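Local coordinates for protein ATP-dependent zinc metalloprotease FtsH (Thermotoga maritima, PDB 4M8A) that probably works, as a whole membrane-bound hexamer, as a processive ATP-dependent zinc metallopeptidase in membrane-protein quality control, this piece being its periplasmic domain, at residues E59-S63 with K64-V68. Numbering follows the deposited sequence.
Sequences EKLVS and KGIKV
The carbonyl oxygen of K60 is gripped twice, by the backbone N of K64 at 3.2 Å and by the hydroxyl OG of S63 at 2.8 Å. Both donors come from the same face of the carbonyl plane, each tilted 28° from it. S63 OG can reach back one turn because chi1 of 74° sets it between its own backbone N and carbonyl carbon. K64 CG packs against the outer end of the same oxygen, 3.3 Å from K60 O.

How a helix is closed off is well illustrated by the next two bonds. G65 N meets V62 O at 2.9 Å, coming from well above the carbonyl plane, while I66 N closes a wider loop onto L61 O at 3.1 Å; L61 O also takes a weak bond from K64 N. G65 has positive phi (83°), a conformation readily adopted by glycine, and there the chain reverses.

Once turned, the chain brings apolar groups back against the helix. I66 CD1 packs on L61 CD2, 3.8 Å apart, with CB of I66 against L61 O. V68 crosses L61 roughly at right angles, its CG2 lying 3.6 Å from L61 CB and also touching V62 CG2. I66 continues onto V23 and V26 of strand 23-29, and T10 of a second subunit hydrogen-bonds to I66 O and V68 N. The bonds from I66 N to L61 O (6→1) and from G65 N to V62 O (5→2) define a Schellman motif, L61 and I66 forming the apolar pair that usually accompanies it; here it turns helix 55-63 into strand 67-71, outermost in the chain's own mixed sheet.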
ATOM      1  N   GLU B  59       9.010  -1.427   3.128  1.00 18.63           N
ATOM      2  CA  GLU B  59       7.661  -1.961   3.080  1.00 20.67           C
ATOM      3  C   GLU B  59       6.967  -1.561   1.778  1.00 24.66           C
ATOM      4  O   GLU B  59       6.130  -2.309   1.276  1.00 24.08           O
ATOM      5  CB  GLU B  59       6.860  -1.614   4.339  1.00 24.41           C
ATOM      6  CG  GLU B  59       7.472  -2.156   5.644  1.00 24.87           C
ATOM      7  CD  GLU B  59       7.593  -3.685   5.708  1.00 31.22           C
ATOM      8  OE1 GLU B  59       6.741  -4.404   5.134  1.00 32.91           O
ATOM      9  OE2 GLU B  59       8.534  -4.171   6.373  1.00 26.75           O
ATOM     10  N   LYS B  60       7.354  -0.419   1.208  1.00 22.92           N
ATOM     11  CA  LYS B  60       6.886  -0.025  -0.126  1.00 24.03           C
ATOM     12  C   LYS B  60       7.290  -1.032  -1.210  1.00 19.81           C
ATOM     13  O   LYS B  60       6.465  -1.438  -2.037  1.00 21.70           O
ATOM     14  CB  LYS B  60       7.420   1.360  -0.498  1.00 27.38           C
ATOM     15  CG  LYS B  60       7.103   1.815  -1.926  1.00 36.43           C
ATOM     16  CD  LYS B  60       7.707   3.196  -2.192  1.00 41.33           C
ATOM     17  CE  LYS B  60       7.689   3.562  -3.669  1.00 47.56           C
ATOM     18  NZ  LYS B  60       8.208   4.946  -3.905  1.00 49.41           N
ATOM     19  N   LEU B  61       8.565  -1.414  -1.232  1.00 15.72           N
ATOM     20  CA  LEU B  61       9.015  -2.458  -2.133  1.00 13.16           C
ATOM     21  C   LEU B  61       8.218  -3.739  -1.919  1.00 11.64           C
ATOM     22  O   LEU B  61       7.728  -4.338  -2.880  1.00 12.75           O
ATOM     23  CB  LEU B  61      10.498  -2.738  -1.901  1.00 11.62           C
ATOM     24  CG  LEU B  61      11.478  -1.602  -2.228  1.00 11.82           C
ATOM     25  CD1 LEU B  61      12.873  -2.004  -1.788  1.00 12.17           C
ATOM     26  CD2 LEU B  61      11.449  -1.237  -3.703  1.00 14.55           C
ATOM     27  N   VAL B  62       8.079  -4.163  -0.664  1.00 13.33           N
ATOM     28  CA  VAL B  62       7.360  -5.408  -0.387  1.00 15.68           C
ATOM     29  C   VAL B  62       5.895  -5.346  -0.837  1.00 17.47           C
ATOM     30  O   VAL B  62       5.359  -6.301  -1.424  1.00 17.53           O
ATOM     31  CB  VAL B  62       7.458  -5.799   1.116  1.00 14.23           C
ATOM     32  CG1 VAL B  62       6.542  -6.989   1.438  1.00 14.40           C
ATOM     33  CG2 VAL B  62       8.897  -6.113   1.483  1.00 14.60           C
ATOM     34  N   SER B  63       5.248  -4.215  -0.582  1.00 17.31           N
ATOM     35  CA  SER B  63       3.837  -4.051  -0.917  1.00 20.49           C
ATOM     36  C   SER B  63       3.621  -4.109  -2.433  1.00 19.28           C
ATOM     37  O   SER B  63       2.548  -4.485  -2.886  1.00 21.60           O
ATOM     38  CB  SER B  63       3.317  -2.726  -0.352  1.00 28.26           C
ATOM     39  OG  SER B  63       3.792  -1.625  -1.111  1.00 36.33           O
ATOM     40  N   LYS B  64       4.655  -3.767  -3.206  1.00 19.97           N
ATOM     41  CA  LYS B  64       4.594  -3.836  -4.665  1.00 19.58           C
ATOM     42  C   LYS B  64       4.876  -5.234  -5.181  1.00 16.34           C
ATOM     43  O   LYS B  64       4.741  -5.506  -6.375  1.00 20.00           O
ATOM     44  CB  LYS B  64       5.580  -2.849  -5.290  1.00 20.30           C
ATOM     45  CG  LYS B  64       5.200  -1.399  -5.048  1.00 28.82           C
ATOM     46  CD  LYS B  64       6.185  -0.479  -5.719  1.00 31.94           C
ATOM     47  CE  LYS B  64       6.304  -0.839  -7.190  1.00 38.54           C
ATOM     48  NZ  LYS B  64       5.030  -0.609  -7.929  1.00 39.21           N
ATOM     49  N   GLY B  65       5.253  -6.126  -4.277  1.00 15.29           N
ATOM     50  CA  GLY B  65       5.568  -7.491  -4.647  1.00 17.69           C
ATOM     51  C   GLY B  65       6.985  -7.649  -5.154  1.00 15.50           C
ATOM     52  O   GLY B  65       7.346  -8.719  -5.642  1.00 16.43           O
ATOM     53  N   ILE B  66       7.794  -6.591  -5.021  1.00 12.38           N
ATOM     54  CA  ILE B  66       9.210  -6.654  -5.392  1.00 12.52           C
ATOM     55  C   ILE B  66       9.912  -7.548  -4.384  1.00 12.35           C
ATOM     56  O   ILE B  66       9.642  -7.473  -3.186  1.00 10.84           O
ATOM     57  CB  ILE B  66       9.845  -5.248  -5.442  1.00 11.09           C
ATOM     58  CG1 ILE B  66       9.198  -4.434  -6.574  1.00 12.26           C
ATOM     59  CG2 ILE B  66      11.377  -5.334  -5.595  1.00 12.25           C
ATOM     60  CD1 ILE B  66       9.476  -2.955  -6.509  1.00 13.18           C
ATOM     61  N   LYS B  67      10.758  -8.444  -4.870  1.00 10.26           N
ATOM     62  CA  LYS B  67      11.491  -9.340  -3.992  1.00 10.28           C
ATOM     63  C   LYS B  67      12.586  -8.559  -3.289  1.00 10.80           C
ATOM     64  O   LYS B  67      13.465  -7.991  -3.940  1.00 13.04           O
ATOM     65  CB  LYS B  67      12.099 -10.488  -4.800  1.00 11.57           C
ATOM     66  CG  LYS B  67      12.830 -11.520  -3.953  1.00  9.82           C
ATOM     67  CD  LYS B  67      13.271 -12.704  -4.825  1.00 11.09           C
ATOM     68  CE  LYS B  67      13.990 -13.754  -3.985  1.00 13.57           C
ATOM     69  NZ  LYS B  67      14.521 -14.857  -4.850  1.00 17.50           N
ATOM     70  N   VAL B  68      12.548  -8.535  -1.963  1.00  8.62           N
ATOM     71  CA  VAL B  68      13.564  -7.841  -1.175  1.00  8.90           C
ATOM     72  C   VAL B  68      14.350  -8.881  -0.394  1.00  8.86           C
ATOM     73  O   VAL B  68      13.762  -9.691   0.334  1.00  9.97           O
ATOM     74  CB  VAL B  68      12.925  -6.845  -0.193  1.00  9.06           C
ATOM     75  CG1 VAL B  68      13.995  -6.212   0.695  1.00 11.95           C
ATOM     76  CG2 VAL B  68      12.126  -5.796  -0.960  1.00 13.08           C
TER